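Local coordinates for putative histidinol-phosphate aminotransferase (PDB 3P1T), which probably catalyses the pyridoxal-phosphate-dependent transamination of L-histidinol phosphate with 2-oxoglutarate, a step of histidine biosynthesis, at the interface of chains A and B. Numbering follows the deposited sequence. Chains: chain A/B, Putative histidinol-phosphate aminotransferase.

Contact 1: the interface of chains A and B. Residues chain A 75, 204-205, 228, 230, 232-233; chain B 75, 204-205, 228, 230, 232-233.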
loop_
_atom_site.group_PDB
_atom_site.type_symbol
_atom_site.label_atom_id
_atom_site.label_comp_id
_atom_site.label_asym_id
_atom_site.label_seq_id
_atom_site.Cartn_x
_atom_site.Cartn_y
_atom_site.Cartn_z
ATOM N N ARG A 75 -5.575 1.939 0.520
ATOM C CA ARG A 75 -5.282 0.617 -0.013
ATOM C C ARG A 75 -6.468 -0.332 0.298
ATOM O O ARG A 75 -6.338 -1.255 1.133
ATOM C CB ARG A 75 -3.974 0.087 0.578
ATOM C CG ARG A 75 -3.325 -1.015 -0.242
ATOM C CD ARG A 75 -2.212 -0.394 -1.040
ATOM N NE ARG A 75 -2.484 -0.407 -2.465
ATOM C CZ ARG A 75 -1.749 0.221 -3.367
ATOM N NH1 ARG A 75 -0.711 0.962 -2.994
ATOM N NH2 ARG A 75 -2.065 0.145 -4.645
ATOM N N GLY A 204 -6.850 -5.309 -9.397
ATOM C CA GLY A 204 -5.472 -5.702 -9.164
ATOM C C GLY A 204 -4.636 -4.662 -8.457
ATOM O O GLY A 204 -3.507 -4.967 -8.069
ATOM N N LEU A 205 -5.163 -3.424 -8.289
ATOM C CA LEU A 205 -4.419 -2.330 -7.633
ATOM C C LEU A 205 -4.884 -2.143 -6.204
ATOM O O LEU A 205 -4.148 -1.571 -5.390
ATOM C CB LEU A 205 -4.537 -1.005 -8.394
ATOM C CG LEU A 205 -4.224 -1.046 -9.889
ATOM C CD1 LEU A 205 -4.183 0.336 -10.445
ATOM C CD2 LEU A 205 -2.917 -1.779 -10.180
ATOM N N ASN A 228 2.167 6.031 0.110
ATOM C CA ASN A 228 1.288 4.879 0.306
ATOM C C ASN A 228 0.825 4.287 -1.045
ATOM O O ASN A 228 0.755 3.058 -1.192
ATOM C CB ASN A 228 0.096 5.298 1.155
ATOM C CG ASN A 228 -0.821 4.176 1.581
ATOM O OD1 ASN A 228 -0.410 3.069 1.970
ATOM N ND2 ASN A 228 -2.103 4.480 1.574
ATOM N N GLY A 230 1.891 4.393 -4.986
ATOM C CA GLY A 230 2.980 4.685 -5.909
ATOM C C GLY A 230 2.586 5.314 -7.226
ATOM O O GLY A 230 1.408 5.394 -7.570
ATOM N N LEU A 232 2.826 4.232 -10.359
ATOM C CA LEU A 232 2.091 3.402 -11.330
ATOM C C LEU A 232 0.583 3.369 -10.993
ATOM O O LEU A 232 -0.243 3.595 -11.883
ATOM C CB LEU A 232 2.645 1.961 -11.408
ATOM C CG LEU A 232 4.078 1.794 -11.897
ATOM C CD1 LEU A 232 4.531 0.357 -11.755
ATOM C CD2 LEU A 232 4.234 2.296 -13.334
ATOM N N ASP A 233 0.229 3.133 -9.710
ATOM C CA ASP A 233 -1.163 3.072 -9.288
ATOM C C ASP A 233 -1.832 4.447 -9.416
ATOM O O ASP A 233 -2.986 4.511 -9.853
ATOM C CB ASP A 233 -1.270 2.540 -7.855
ATOM C CG ASP A 233 -0.801 1.108 -7.644
ATOM O OD1 ASP A 233 -0.764 0.343 -8.621
ATOM O OD2 ASP A 233 -0.474 0.758 -6.496
ATOM N N ARG B 75 5.427 -1.865 2.393
ATOM C CA ARG B 75 5.305 -0.537 1.806
ATOM C C ARG B 75 6.331 0.405 2.480
ATOM O O ARG B 75 5.961 1.314 3.250
ATOM C CB ARG B 75 3.867 -0.016 1.973
ATOM C CG ARG B 75 3.489 1.088 0.994
ATOM C CD ARG B 75 2.696 0.472 -0.131
ATOM N NE ARG B 75 3.393 0.488 -1.407
ATOM C CZ ARG B 75 2.967 -0.130 -2.499
ATOM N NH1 ARG B 75 1.863 -0.861 -2.464
ATOM N NH2 ARG B 75 3.651 -0.042 -3.626
ATOM N N GLY B 204 9.576 5.458 -6.598
ATOM C CA GLY B 204 8.187 5.848 -6.781
ATOM C C GLY B 204 7.188 4.781 -6.407
ATOM O O GLY B 204 5.989 5.059 -6.390
ATOM N N LEU B 205 7.657 3.549 -6.117
ATOM C CA LEU B 205 6.780 2.433 -5.735
ATOM C C LEU B 205 6.790 2.230 -4.227
ATOM O O LEU B 205 5.849 1.652 -3.691
ATOM C CB LEU B 205 7.157 1.125 -6.441
ATOM C CG LEU B 205 7.337 1.185 -7.966
ATOM C CD1 LEU B 205 7.473 -0.195 -8.527
ATOM C CD2 LEU B 205 6.186 1.917 -8.652
ATOM N N ASN B 228 -1.827 -5.934 -0.511
ATOM C CA ASN B 228 -1.056 -4.798 -0.025
ATOM C C ASN B 228 -0.205 -4.173 -1.169
ATOM O O ASN B 228 -0.076 -2.943 -1.257
ATOM C CB ASN B 228 -0.171 -5.254 1.137
ATOM C CG ASN B 228 0.597 -4.135 1.847
ATOM O OD1 ASN B 228 0.080 -3.046 2.141
ATOM N ND2 ASN B 228 1.830 -4.407 2.208
ATOM N N GLY B 230 -0.057 -4.177 -5.263
ATOM C CA GLY B 230 -0.798 -4.463 -6.491
ATOM C C GLY B 230 -0.023 -5.131 -7.620
ATOM O O GLY B 230 1.206 -5.210 -7.586
ATOM N N LEU B 232 0.722 -4.096 -10.683
ATOM C CA LEU B 232 1.718 -3.271 -11.366
ATOM C C LEU B 232 3.037 -3.212 -10.575
ATOM O O LEU B 232 4.088 -3.456 -11.165
ATOM C CB LEU B 232 1.193 -1.849 -11.630
ATOM C CG LEU B 232 -0.026 -1.716 -12.557
ATOM C CD1 LEU B 232 -0.512 -0.277 -12.588
ATOM C CD2 LEU B 232 0.257 -2.268 -13.970
ATOM N N ASP B 233 2.991 -2.942 -9.255
ATOM C CA ASP B 233 4.204 -2.893 -8.421
ATOM C C ASP B 233 4.896 -4.273 -8.341
ATOM O O ASP B 233 6.133 -4.343 -8.388
ATOM C CB ASP B 233 3.886 -2.385 -6.999
ATOM C CG ASP B 233 3.371 -0.955 -6.926
ATOM O OD1 ASP B 233 3.641 -0.174 -7.875
ATOM O OD2 ASP B 233 2.699 -0.614 -5.917
HETATM O O HOH W 1 0.280 -1.888 -8.227
HETATM O O HOH W 2 1.569 1.651 -5.063
HETATM O O HOH W 3 2.636 2.206 -8.199
#
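The start of helix 231-241 meets its two-fold mate here, with A:Asp233 facing B:Asp233 across the axis. Their OD2 oxygens are 3.5 Å apart, and the carboxylate planes are turned 38° from each other. Water 2 joins the two groups, lying 2.7 Å from OD2 of A:Asp233. It also bonds OD2 of B:Asp233, the backbone N of A:Gly230 and NH1 of A:Arg75. Each aspartate is further held by the arginine of its own chain. NH2 of A:Arg75 makes a salt bridge of 2.5 Å to OD2 of A:Asp233, coming from above the carboxylate plane. NH2 of A:Arg75 also donates to the backbone O of A:Leu205 at 2.8 Å, nearly straight and in the guanidinium plane. These two bonds fix the rotation of the guanidinium. CG is anti to the backbone N (chi1 -159°), and the turn at chi2 lays CD beside the backbone O of B:Asn228; the turn at chi3 then swings the guanidinium round to A:Asp233. The two arginine side chains cross at about a right angle. NH1 of A:Arg75 and NH1 of B:Arg75 are 3.2 Å apart but are not hydrogen bonded. Each arginine-aspartate pair probably offsets the repulsion between the two carboxylates and between the two guanidinium groups. At the flank, CD2 of A:Leu205 packs on CD1 of B:Leu232 at 3.7 Å. Water 1 links OD1 of A:Asp233 to the backbone N of B:Asp233, 3.1 Å from that nitrogen.

Contact 2: the interface of chains A and B. Residues chain A 83, 222-226; chain B 78, 82, 106, 225.
This is a polar and aromatic part of a two-fold homodimer interface, where A:Trp225 and its neighbours in a chain A loop dock on B:Asp78, B:Asp82 and B:Arg106. It fastens the loop to helices 76-87 and 102-110 of chain B, and its twin does the reverse. The indoles of A:Trp225 and B:Trp225 meet tip to tip. Their six-membered rings stack by their rims, with planes 22° and centroids 4.5 Å apart. With CG beside the backbone N (chi1 -59°), the indole of A:Trp225 turns its NE1 edge to B:Asp82. NE1 of A:Trp225 donates to OD2 of B:Asp82 at 3.1 Å, in the ring plane but from above the carboxylate. NH1 of B:Arg106 grips the same OD2 of B:Asp82 at 2.8 Å, on the syn lone pair. NH1 of B:Arg106 also reaches across, donating to the backbone O of A:Lys223 at 3.1 Å. Further along, the backbone N of A:Phe226 donates to OD2 of B:Asp78 (2.8 Å), from above the carboxylate plane. NH2 of A:Arg83 stands over one face of A:Trp225, toward the rim, and lies 3.7 Å from CH2 at the rim of B:Trp225, the guanidinium nearly perpendicular to that ring. Water 4 bridges NH1 of A:Arg83 to OD2 of B:Asp82, 2.7 Å from that oxygen.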
loop_
_atom_site.group_PDB
_atom_site.type_symbol
_atom_site.label_atom_id
_atom_site.label_comp_id
_atom_site.label_asym_id
_atom_site.label_seq_id
_atom_site.Cartn_x
_atom_site.Cartn_y
_atom_site.Cartn_z
ATOM N N ARG A 83 -7.672 2.171 9.712
ATOM C CA ARG A 83 -7.428 3.554 10.111
ATOM C C ARG A 83 -8.655 4.131 10.850
ATOM O O ARG A 83 -8.459 4.880 11.801
ATOM C CB ARG A 83 -7.029 4.417 8.910
ATOM C CG ARG A 83 -5.758 3.876 8.266
ATOM C CD ARG A 83 -4.683 4.907 8.036
ATOM N NE ARG A 83 -3.485 4.303 7.452
ATOM C CZ ARG A 83 -2.474 3.815 8.164
ATOM N NH1 ARG A 83 -2.502 3.857 9.490
ATOM N NH2 ARG A 83 -1.424 3.291 7.560
ATOM N N ARG A 222 -2.579 11.792 8.577
ATOM C CA ARG A 222 -1.364 11.948 9.387
ATOM C C ARG A 222 -0.736 10.579 9.752
ATOM O O ARG A 222 0.482 10.476 9.901
ATOM C CB ARG A 222 -1.690 12.731 10.684
ATOM C CG ARG A 222 -1.138 14.145 10.725
ATOM C CD ARG A 222 -1.512 14.893 11.998
ATOM N NE ARG A 222 -2.809 15.571 11.893
ATOM C CZ ARG A 222 -3.795 15.480 12.788
ATOM N NH1 ARG A 222 -3.653 14.718 13.873
ATOM N NH2 ARG A 222 -4.932 16.137 12.599
ATOM N N LYS A 223 -1.566 9.537 9.873
ATOM C CA LYS A 223 -1.077 8.210 10.259
ATOM C C LYS A 223 -0.737 7.347 9.027
ATOM O O LYS A 223 -0.057 6.327 9.185
ATOM C CB LYS A 223 -2.099 7.485 11.168
ATOM C CG LYS A 223 -2.167 8.142 12.544
ATOM C CD LYS A 223 -3.148 7.530 13.477
ATOM C CE LYS A 223 -3.130 8.260 14.791
ATOM N NZ LYS A 223 -3.955 7.567 15.808
ATOM N N GLN A 224 -1.120 7.785 7.820
ATOM C CA GLN A 224 -0.838 7.033 6.596
ATOM C C GLN A 224 0.654 7.006 6.301
ATOM O O GLN A 224 1.415 7.858 6.774
ATOM C CB GLN A 224 -1.595 7.588 5.397
ATOM C CG GLN A 224 -3.096 7.347 5.450
ATOM C CD GLN A 224 -3.743 7.719 4.143
ATOM O OE1 GLN A 224 -3.877 8.906 3.792
ATOM N NE2 GLN A 224 -4.101 6.703 3.365
ATOM N N TRP A 225 1.073 5.989 5.554
ATOM C CA TRP A 225 2.466 5.802 5.228
ATOM C C TRP A 225 2.888 6.754 4.150
ATOM O O TRP A 225 2.065 7.160 3.328
ATOM C CB TRP A 225 2.711 4.362 4.789
ATOM C CG TRP A 225 2.344 3.323 5.811
ATOM C CD1 TRP A 225 2.516 3.408 7.161
ATOM C CD2 TRP A 225 1.894 1.981 5.546
ATOM N NE1 TRP A 225 2.118 2.238 7.762
ATOM C CE2 TRP A 225 1.750 1.337 6.791
ATOM C CE3 TRP A 225 1.536 1.277 4.370
ATOM C CZ2 TRP A 225 1.284 0.023 6.902
ATOM C CZ3 TRP A 225 1.098 -0.035 4.476
ATOM C CH2 TRP A 225 0.960 -0.644 5.727
ATOM N N PHE A 226 4.177 7.115 4.145
ATOM C CA PHE A 226 4.727 7.968 3.112
ATOM C C PHE A 226 4.687 7.221 1.766
ATOM O O PHE A 226 5.070 6.044 1.719
ATOM C CB PHE A 226 6.157 8.406 3.479
ATOM C CG PHE A 226 6.900 9.067 2.343
ATOM C CD1 PHE A 226 6.533 10.334 1.889
ATOM C CD2 PHE A 226 7.933 8.411 1.694
ATOM C CE1 PHE A 226 7.181 10.918 0.799
ATOM C CE2 PHE A 226 8.595 9.009 0.624
ATOM C CZ PHE A 226 8.209 10.251 0.179
ATOM N N ASP B 78 8.130 2.847 6.629
ATOM C CA ASP B 78 6.981 3.199 7.487
ATOM C C ASP B 78 6.199 1.945 7.878
ATOM O O ASP B 78 5.977 1.751 9.080
ATOM C CB ASP B 78 6.031 4.228 6.847
ATOM C CG ASP B 78 6.511 5.660 6.748
ATOM O OD1 ASP B 78 7.737 5.888 6.848
ATOM O OD2 ASP B 78 5.672 6.548 6.492
ATOM N N ASP B 82 6.084 0.205 11.743
ATOM C CA ASP B 82 4.774 0.019 12.364
ATOM C C ASP B 82 4.515 -1.426 12.744
ATOM O O ASP B 82 4.125 -1.679 13.877
ATOM C CB ASP B 82 3.642 0.499 11.436
ATOM C CG ASP B 82 3.421 1.986 11.403
ATOM O OD1 ASP B 82 4.234 2.719 12.021
ATOM O OD2 ASP B 82 2.401 2.419 10.797
ATOM N N ARG B 106 6.807 7.918 13.192
ATOM C CA ARG B 106 6.047 6.697 13.472
ATOM C C ARG B 106 5.866 6.492 14.985
ATOM O O ARG B 106 4.833 5.967 15.395
ATOM C CB ARG B 106 6.740 5.477 12.834
ATOM C CG ARG B 106 6.749 5.489 11.295
ATOM C CD ARG B 106 5.391 5.119 10.738
ATOM N NE ARG B 106 4.608 6.276 10.333
ATOM C CZ ARG B 106 3.290 6.282 10.170
ATOM N NH1 ARG B 106 2.568 5.213 10.480
ATOM N NH2 ARG B 106 2.676 7.378 9.759
ATOM N N TRP B 225 -2.437 -6.021 4.991
ATOM C CA TRP B 225 -3.668 -5.822 4.236
ATOM C C TRP B 225 -3.715 -6.767 3.068
ATOM O O TRP B 225 -2.668 -7.158 2.543
ATOM C CB TRP B 225 -3.784 -4.362 3.743
ATOM C CG TRP B 225 -3.733 -3.338 4.843
ATOM C CD1 TRP B 225 -4.284 -3.441 6.090
ATOM C CD2 TRP B 225 -3.213 -2.011 4.745
ATOM N NE1 TRP B 225 -4.072 -2.288 6.798
ATOM C CE2 TRP B 225 -3.431 -1.382 5.992
ATOM C CE3 TRP B 225 -2.578 -1.282 3.719
ATOM C CZ2 TRP B 225 -3.020 -0.065 6.246
ATOM C CZ3 TRP B 225 -2.208 0.028 3.964
ATOM C CH2 TRP B 225 -2.396 0.610 5.224
HETATM O O HOH W 4 -0.307 2.350 10.450
#

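Contact 3: the interface of chains A and B. Residues chain A 23, 197-198, 203, 206; chain B 48, 226.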
loop_
_atom_site.group_PDB
_atom_site.type_symbol
_atom_site.label_atom_id
_atom_site.label_comp_id
_atom_site.label_asym_id
_atom_site.label_seq_id
_atom_site.Cartn_x
_atom_site.Cartn_y
_atom_site.Cartn_z
ATOM N N PHE A 23 -15.127 -13.738 -8.421
ATOM C CA PHE A 23 -14.536 -12.650 -7.620
ATOM C C PHE A 23 -15.082 -11.259 -7.942
ATOM O O PHE A 23 -14.506 -10.275 -7.461
ATOM C CB PHE A 23 -13.014 -12.617 -7.785
ATOM C CG PHE A 23 -12.386 -13.910 -7.358
ATOM C CD1 PHE A 23 -12.327 -14.260 -6.016
ATOM C CD2 PHE A 23 -11.895 -14.807 -8.297
ATOM C CE1 PHE A 23 -11.803 -15.490 -5.622
ATOM C CE2 PHE A 23 -11.343 -16.027 -7.897
ATOM C CZ PHE A 23 -11.307 -16.359 -6.564
ATOM N N SER A 197 -12.174 -1.163 -7.600
ATOM C CA SER A 197 -11.930 -2.550 -7.995
ATOM C C SER A 197 -12.988 -3.134 -8.964
ATOM O O SER A 197 -12.662 -4.060 -9.730
ATOM C CB SER A 197 -11.865 -3.447 -6.758
ATOM O OG SER A 197 -10.705 -3.213 -5.974
ATOM N N LYS A 198 -14.238 -2.627 -8.939
ATOM C CA LYS A 198 -15.286 -3.253 -9.743
ATOM C C LYS A 198 -15.522 -2.450 -11.014
ATOM O O LYS A 198 -14.740 -2.589 -11.948
ATOM C CB LYS A 198 -16.593 -3.426 -8.926
ATOM C CG LYS A 198 -16.409 -3.984 -7.501
ATOM C CD LYS A 198 -15.620 -5.303 -7.415
ATOM C CE LYS A 198 -15.381 -5.726 -5.994
ATOM N NZ LYS A 198 -14.372 -6.807 -5.936
ATOM N N ALA A 203 -9.209 -3.776 -9.887
ATOM C CA ALA A 203 -9.191 -4.809 -8.834
ATOM C C ALA A 203 -7.761 -5.222 -8.424
ATOM O O ALA A 203 -7.508 -5.428 -7.235
ATOM C CB ALA A 203 -9.958 -6.038 -9.293
ATOM N N ARG A 206 -6.105 -2.652 -5.895
ATOM C CA ARG A 206 -6.738 -2.590 -4.583
ATOM C C ARG A 206 -6.653 -1.126 -4.017
ATOM O O ARG A 206 -5.870 -0.834 -3.096
ATOM C CB ARG A 206 -6.087 -3.634 -3.635
ATOM C CG ARG A 206 -6.793 -3.889 -2.309
ATOM C CD ARG A 206 -8.174 -4.485 -2.475
ATOM N NE ARG A 206 -8.672 -4.979 -1.199
ATOM C CZ ARG A 206 -9.871 -5.510 -1.004
ATOM N NH1 ARG A 206 -10.747 -5.580 -2.003
ATOM N NH2 ARG A 206 -10.212 -5.966 0.192
ATOM N N TYR B 48 -7.468 -9.726 -9.736
ATOM C CA TYR B 48 -6.633 -9.822 -8.535
ATOM C C TYR B 48 -5.339 -10.620 -8.864
ATOM O O TYR B 48 -5.418 -11.623 -9.592
ATOM C CB TYR B 48 -7.407 -10.447 -7.361
ATOM C CG TYR B 48 -8.494 -9.551 -6.804
ATOM C CD1 TYR B 48 -8.183 -8.497 -5.942
ATOM C CD2 TYR B 48 -9.837 -9.783 -7.097
ATOM C CE1 TYR B 48 -9.179 -7.665 -5.426
ATOM C CE2 TYR B 48 -10.845 -8.962 -6.580
ATOM C CZ TYR B 48 -10.511 -7.910 -5.733
ATOM O OH TYR B 48 -11.494 -7.107 -5.188
ATOM N N PHE B 226 -4.927 -7.141 2.655
ATOM C CA PHE B 226 -5.127 -7.994 1.484
ATOM C C PHE B 226 -4.707 -7.208 0.247
ATOM O O PHE B 226 -5.077 -6.029 0.120
ATOM C CB PHE B 226 -6.585 -8.484 1.390
ATOM C CG PHE B 226 -6.938 -9.084 0.051
ATOM C CD1 PHE B 226 -6.433 -10.321 -0.331
ATOM C CD2 PHE B 226 -7.764 -8.403 -0.840
ATOM C CE1 PHE B 226 -6.741 -10.859 -1.582
ATOM C CE2 PHE B 226 -8.084 -8.952 -2.084
ATOM C CZ PHE B 226 -7.569 -10.173 -2.444
HETATM O O HOH W 5 -6.868 -4.191 1.157
#
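B:Tyr48 reaches into the active site of chain A and meets A:Lys198. NZ of A:Lys198 donates to the phenol OH of B:Tyr48 at 3.0 Å, the side chains crossing at about a right angle. In this family the lysine of the Ser-x-Ser-Lys motif, here A:Lys198, forms the Schiff base with pyridoxal phosphate. The chain of A:Lys198 bends at chi2 (-54°), carrying NZ to the phenol. The methyl CB of A:Ala203 sits over the centre of the ring, 4.1 Å from CZ of B:Tyr48. The backbone O of A:Ala203 lies 3.3 Å from CE1 of B:Tyr48, and the O of A:Phe23 is at the ring edge. Chain A segments distant in sequence thus meet one face and one edge of the ring. NH1 of A:Arg206 is 3.6 Å from the phenol OH of B:Tyr48. A:Arg206 is the motif arginine that binds the cofactor phosphate in this family, and B:Tyr48 is probably the tyrosine that the partner subunit supplies to it. Further out, B:Phe226 turns its ring edge to one guanidinium face of A:Arg206. The planes are 89° apart, and CD2 of B:Phe226 is 3.6 Å from CZ of A:Arg206. Water 5 also bridges this pair, 3.1 Å from NE of A:Arg206 and 2.8 Å from the backbone O of B:Phe226. A:Lys198 and A:Arg206 lie in the loop between strands 190-195 and 208-211. B:Tyr48 comes from the partner's loop between 3-10 helix 42-44 and helix 52-64.

Contact 1 lies near the two-fold axis, with centres of C-alpha atoms about 15 Å from contact 2 and 13 Å from contact 3. Contacts 2 and 3 are about 21 Å apart. The loop 222-230, in each chain, ties them together: Phe226 serves contact 2 from chain A and contact 3 from chain B. Residues 228 and 230 serve contact 1. The lysine segment is also shared: residues 204 and 205 of contact 1 lie between 203 and 206 of contact 3. Contact 3 brings the partner's Tyr48 to the lysine of each active site, which fits a dimer as the working form, as in related aminotransferases.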